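Local coordinates for Ice-binding protein (Colwellia, PDB 3WP9), which binds to the surface of ice crystals, inhibits their growth and hinders recrystallization, which may protect membranes from freezing injury, at residues 37-40 with 41-45; 49-52 with 53-57. All coordinates share one frame; numbering follows the deposited sequence.

Contact 1 of 2, residues 37-40 with 41-45; sequences SPIT and GAALL
The flat peptide joining Thr40 to Gly41 has different company on its two faces. Over one lie Thr40 OG1 and the amides of Ala42 and Ala43; on the other, Ile39 O comes to 3.5 Å from Gly41 N. At its N-H end, Gly41 N bonds Asp59. This is an ST turn combined with a type I beta turn, opening the short 3-10 segment 41-43 in a loop of the right-handed beta-helix. Ala43 N donates to Thr40 O at 3.0 Å from above the carbonyl plane, 44° out of it. The second bond, from Ala42 N to Thr40 OG1, is nearly straight at 173°. The hydroxyl gets there because OG1 stands opposite the backbone N (chi1 169°), beside its own carbonyl carbon, and it is gripped again by Asp59 OD2. With valine in place of Thr40, a residue that by similarity binds ice, the Ala42 amide would probably be left without its hydroxyl acceptor and Asp59 would lose one of its partners. Thr40 CG2 lies 4.0 Å from Ala42 CB. Farther round the turn, the methyl Ala43 CB meets the branch of Ile39, 4.0 Å from Ile39 CG2.

Contact 2 of 2, residues 49-52 with 53-57; sequences DEVT and GAMYT
Gly53 meets Val51 first, through backbone alone: its N sits 3.8 Å from Val51 CG1, and its O lies 3.9 Å from that same methyl. Val51 CG1 stands opposite the valine's own backbone N (chi1 -178°), which carries this branch over the bend where the chain leaves the 3-10 segment ending at Glu50 and turns into strand 55-57. Next comes Ala54, whose O approaches Val51 CG1 to 4.0 Å; one methyl therefore touches two successive residues of the bend. The Ala54 methyl points away from residues 49-52, and its amide is taken by Asn33 OD1. Met55 begins the strand and supplies the side-chain half of the contact. Its chain runs extended through chi1 and chi2, then bends at chi3 (-70°), and that last bend carries the terminal methyl back toward the other valine branch. Met55 CE ends 3.7 Å from Val51 CG2, with the two side chains crossing at about a right angle; methyl meets methyl, and the sulfur makes no close approach to the valine. Val34 of strand 33-36 touches both Val51 and Met55, widening this apolar patch, while Pro63 and Ser67 also pack against the methionine. Beyond it, Tyr56 bonds through its backbone to Val34, as Met55 does to Ile68, fixing the strand as one rung of the beta-helix sheet between 33-36 and 67-69. The chemistry across the bend itself is thus purely van der Waals: Val51 touches Gly53, Ala54 and Met55 through its two methyls alone, whereas the directional bonds that set the backbone's position come from the flanking strands 33-36 and 67-69 and from Asn33.

In the fold
Contact 1 closes before contact 2 opens, and both belong to the connection from strand 33-36 through strand 55-57, near one end of the long parallel sheet of the beta-helix. Their centres are 13 Å apart, yet they touch. Leu44, just past the 3-10 segment of contact 1, inserts CD1 against the methionine of contact 2, with Leu44 CD1 3.6 Å from Met55 CG. Two residues further along that strand, Thr57 CG2 packs 3.6 Å from Gly41 CA. Asp59 ties the two as well, bonding the start of the turn with its carboxylate and Thr57 OG1 with its backbone O. The side chain of Met55 remains about 12 Å from that of Thr40, the probable ice-binding residue.

Contact 1 of 2, residues 37-40 with 41-45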
ATOM      1  N   SER A  37       4.387 -11.867  -8.860  1.00 16.68           N
ATOM      2  CA  SER A  37       4.126 -12.445 -10.190  1.00 17.71           C
ATOM      3  C   SER A  37       4.316 -11.326 -11.201  1.00 17.07           C
ATOM      4  O   SER A  37       3.853 -10.200 -11.007  1.00 18.07           O
ATOM      5  CB  SER A  37       2.698 -13.050 -10.201  1.00 16.63           C
ATOM      6  OG  SER A  37       2.290 -13.275 -11.576  1.00 21.34           O
ATOM      7  N   PRO A  38       4.932 -11.606 -12.363  1.00 20.74           N
ATOM      8  CA  PRO A  38       5.216 -12.946 -12.974  1.00 20.43           C
ATOM      9  C   PRO A  38       6.591 -13.522 -12.608  1.00 22.00           C
ATOM     10  O   PRO A  38       6.956 -14.626 -13.042  1.00 25.99           O
ATOM     11  CB  PRO A  38       5.138 -12.632 -14.465  1.00 20.92           C
ATOM     12  CG  PRO A  38       5.671 -11.255 -14.547  1.00 21.43           C
ATOM     13  CD  PRO A  38       5.117 -10.529 -13.325  1.00 20.64           C
ATOM     14  N   ILE A  39       7.357 -12.795 -11.804  1.00 22.95           N
ATOM     15  CA  ILE A  39       8.672 -13.264 -11.465  1.00 19.67           C
ATOM     16  C   ILE A  39       8.620 -14.549 -10.635  1.00 21.96           C
ATOM     17  O   ILE A  39       7.672 -14.794  -9.815  1.00 20.10           O
ATOM     18  CB  ILE A  39       9.433 -12.123 -10.729  1.00 22.42           C
ATOM     19  CG1 ILE A  39      10.956 -12.320 -10.811  1.00 24.72           C
ATOM     20  CG2 ILE A  39       8.941 -12.000  -9.283  1.00 23.42           C
ATOM     21  CD1 ILE A  39      11.654 -11.011 -11.003  1.00 25.82           C
ATOM     22  N   THR A  40       9.648 -15.381 -10.830  1.00 21.27           N
ATOM     23  CA  THR A  40       9.809 -16.621 -10.071  1.00 22.09           C
ATOM     24  C   THR A  40       9.689 -16.399  -8.545  1.00 19.76           C
ATOM     25  O   THR A  40      10.103 -15.333  -8.025  1.00 19.26           O
ATOM     26  CB  THR A  40      11.209 -17.302 -10.361  1.00 21.38           C
ATOM     27  OG1 THR A  40      11.437 -18.357  -9.420  1.00 23.30           O
ATOM     28  CG2 THR A  40      12.323 -16.274 -10.169  1.00 20.92           C
ATOM     29  N   GLY A  41       9.091 -17.362  -7.848  1.00 21.95           N
ATOM     30  CA  GLY A  41       9.050 -17.435  -6.379  1.00 20.24           C
ATOM     31  C   GLY A  41      10.412 -17.306  -5.685  1.00 20.60           C
ATOM     32  O   GLY A  41      10.494 -17.013  -4.496  1.00 20.08           O
ATOM     33  N   ALA A  42      11.487 -17.512  -6.436  1.00 21.37           N
ATOM     34  CA  ALA A  42      12.818 -17.333  -5.870  1.00 19.73           C
ATOM     35  C   ALA A  42      13.050 -15.878  -5.432  1.00 21.38           C
ATOM     36  O   ALA A  42      13.911 -15.651  -4.568  1.00 22.24           O
ATOM     37  CB  ALA A  42      13.918 -17.819  -6.853  1.00 21.61           C
ATOM     38  N   ALA A  43      12.319 -14.941  -6.021  1.00 20.08           N
ATOM     39  CA  ALA A  43      12.441 -13.468  -5.742  1.00 19.29           C
ATOM     40  C   ALA A  43      11.527 -13.094  -4.538  1.00 16.75           C
ATOM     41  O   ALA A  43      11.509 -11.936  -4.146  1.00 18.73           O
ATOM     42  CB  ALA A  43      12.094 -12.702  -6.992  1.00 19.22           C
ATOM     43  N   LEU A  44      10.795 -14.054  -3.956  1.00 16.95           N
ATOM     44  CA  LEU A  44       9.977 -13.722  -2.739  1.00 16.08           C
ATOM     45  C   LEU A  44      10.791 -14.147  -1.547  1.00 18.19           C
ATOM     46  O   LEU A  44      10.908 -15.331  -1.246  1.00 20.66           O
ATOM     47  CB  LEU A  44       8.616 -14.463  -2.849  1.00 15.50           C
ATOM     48  CG  LEU A  44       7.450 -13.803  -2.105  1.00 16.75           C
ATOM     49  CD1 LEU A  44       6.210 -14.664  -2.435  1.00 20.66           C
ATOM     50  CD2 LEU A  44       7.651 -13.769  -0.582  1.00 17.79           C
ATOM     51  N   LEU A  45      11.459 -13.173  -0.900  1.00 15.38           N
ATOM     52  CA  LEU A  45      12.481 -13.468   0.113  1.00 16.39           C
ATOM     53  C   LEU A  45      11.964 -13.193   1.485  1.00 16.64           C
ATOM     54  O   LEU A  45      12.644 -12.563   2.284  1.00 22.53           O
ATOM     55  CB  LEU A  45      13.680 -12.539  -0.096  1.00 16.07           C
ATOM     56  CG  LEU A  45      14.288 -12.600  -1.502  1.00 19.00           C
ATOM     57  CD1 LEU A  45      15.364 -11.477  -1.622  1.00 19.68           C
ATOM     58  CD2 LEU A  45      14.793 -13.978  -1.882  1.00 19.83           C
TER

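Contact 2 of 2, residues 49-52 with 53-57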
ATOM      1  N   ASP A  49       7.897 -18.016   8.407  1.00 25.46           N
ATOM      2  CA  ASP A  49       7.502 -17.570   9.769  1.00 23.98           C
ATOM      3  C   ASP A  49       7.173 -16.069   9.879  1.00 28.70           C
ATOM      4  O   ASP A  49       6.687 -15.571  10.899  1.00 28.02           O
ATOM      5  CB  ASP A  49       8.503 -18.020  10.840  1.00 31.43           C
ATOM      6  CG  ASP A  49       9.963 -17.556  10.561  1.00 42.57           C
ATOM      7  OD1 ASP A  49      10.216 -16.418  10.094  1.00 42.93           O
ATOM      8  OD2 ASP A  49      10.900 -18.355  10.821  1.00 54.96           O
ATOM      9  N   GLU A  50       7.411 -15.328   8.821  1.00 25.40           N
ATOM     10  CA  GLU A  50       7.076 -13.924   8.859  1.00 22.35           C
ATOM     11  C   GLU A  50       5.678 -13.615   8.276  1.00 20.23           C
ATOM     12  O   GLU A  50       5.265 -12.445   8.324  1.00 25.48           O
ATOM     13  CB  GLU A  50       8.141 -13.075   8.099  1.00 22.10           C
ATOM     14  CG  GLU A  50       9.531 -13.260   8.659  1.00 21.32           C
ATOM     15  CD  GLU A  50      10.552 -12.568   7.794  1.00 22.42           C
ATOM     16  OE1 GLU A  50      10.866 -11.376   8.111  1.00 22.51           O
ATOM     17  OE2 GLU A  50      10.965 -13.182   6.765  1.00 21.77           O
ATOM     18  N   VAL A  51       4.968 -14.602   7.713  1.00 21.92           N
ATOM     19  CA  VAL A  51       3.694 -14.349   7.045  1.00 20.20           C
ATOM     20  C   VAL A  51       2.614 -15.172   7.814  1.00 26.75           C
ATOM     21  O   VAL A  51       2.773 -16.402   7.951  1.00 24.69           O
ATOM     22  CB  VAL A  51       3.746 -14.710   5.531  1.00 21.81           C
ATOM     23  CG1 VAL A  51       2.435 -14.412   4.825  1.00 19.76           C
ATOM     24  CG2 VAL A  51       4.847 -13.879   4.836  1.00 19.22           C
ATOM     25  N   THR A  52       1.598 -14.503   8.377  1.00 23.66           N
ATOM     26  CA  THR A  52       0.489 -15.326   8.924  1.00 32.07           C
ATOM     27  C   THR A  52      -0.545 -15.875   7.954  1.00 32.39           C
ATOM     28  O   THR A  52      -1.240 -16.840   8.316  1.00 36.64           O
ATOM     29  CB  THR A  52      -0.267 -14.608  10.005  1.00 36.84           C
ATOM     30  OG1 THR A  52      -0.923 -13.477   9.389  1.00 38.38           O
ATOM     31  CG2 THR A  52       0.711 -14.233  11.174  1.00 36.27           C
ATOM     32  N   GLY A  53      -0.717 -15.309   6.771  1.00 27.99           N
ATOM     33  CA  GLY A  53      -1.525 -15.912   5.732  1.00 24.40           C
ATOM     34  C   GLY A  53      -0.781 -16.802   4.761  1.00 24.60           C
ATOM     35  O   GLY A  53       0.130 -17.532   5.149  1.00 28.10           O
ATOM     36  N   ALA A  54      -1.195 -16.764   3.506  1.00 21.94           N
ATOM     37  CA  ALA A  54      -0.657 -17.628   2.470  1.00 25.10           C
ATOM     38  C   ALA A  54       0.396 -16.835   1.723  1.00 21.26           C
ATOM     39  O   ALA A  54       0.312 -15.590   1.649  1.00 24.27           O
ATOM     40  CB  ALA A  54      -1.722 -18.017   1.475  1.00 25.42           C
ATOM     41  N   MET A  55       1.327 -17.559   1.140  1.00 23.85           N
ATOM     42  CA  MET A  55       2.361 -16.984   0.300  1.00 19.94           C
ATOM     43  C   MET A  55       2.243 -17.680  -1.032  1.00 22.12           C
ATOM     44  O   MET A  55       2.400 -18.925  -1.069  1.00 21.52           O
ATOM     45  CB  MET A  55       3.722 -17.292   0.936  1.00 25.10           C
ATOM     46  CG  MET A  55       4.881 -16.638   0.237  1.00 23.80           C
ATOM     47  SD  MET A  55       6.447 -17.216   0.986  1.00 28.56           S
ATOM     48  CE  MET A  55       6.377 -16.442   2.571  1.00 22.95           C
ATOM     49  N   TYR A  56       1.955 -16.915  -2.110  1.00 16.59           N
ATOM     50  CA  TYR A  56       1.754 -17.448  -3.392  1.00 21.80           C
ATOM     51  C   TYR A  56       2.878 -17.154  -4.316  1.00 20.71           C
ATOM     52  O   TYR A  56       3.292 -15.960  -4.429  1.00 19.63           O
ATOM     53  CB  TYR A  56       0.472 -16.815  -3.957  1.00 22.06           C
ATOM     54  CG  TYR A  56      -0.762 -17.323  -3.254  1.00 28.07           C
ATOM     55  CD1 TYR A  56      -1.218 -18.622  -3.475  1.00 30.30           C
ATOM     56  CD2 TYR A  56      -1.442 -16.517  -2.323  1.00 29.08           C
ATOM     57  CE1 TYR A  56      -2.343 -19.109  -2.792  1.00 32.98           C
ATOM     58  CE2 TYR A  56      -2.584 -16.964  -1.675  1.00 32.05           C
ATOM     59  CZ  TYR A  56      -2.995 -18.261  -1.886  1.00 30.52           C
ATOM     60  OH  TYR A  56      -4.107 -18.709  -1.220  1.00 40.96           O
ATOM     61  N   THR A  57       3.295 -18.167  -5.074  1.00 19.92           N
ATOM     62  CA  THR A  57       4.284 -17.981  -6.150  1.00 21.38           C
ATOM     63  C   THR A  57       3.843 -18.513  -7.497  1.00 23.26           C
ATOM     64  O   THR A  57       2.894 -19.321  -7.558  1.00 22.02           O
ATOM     65  CB  THR A  57       5.667 -18.568  -5.728  1.00 22.19           C
ATOM     66  OG1 THR A  57       5.512 -19.954  -5.413  1.00 24.15           O
ATOM     67  CG2 THR A  57       6.148 -17.939  -4.388  1.00 24.90           C
TER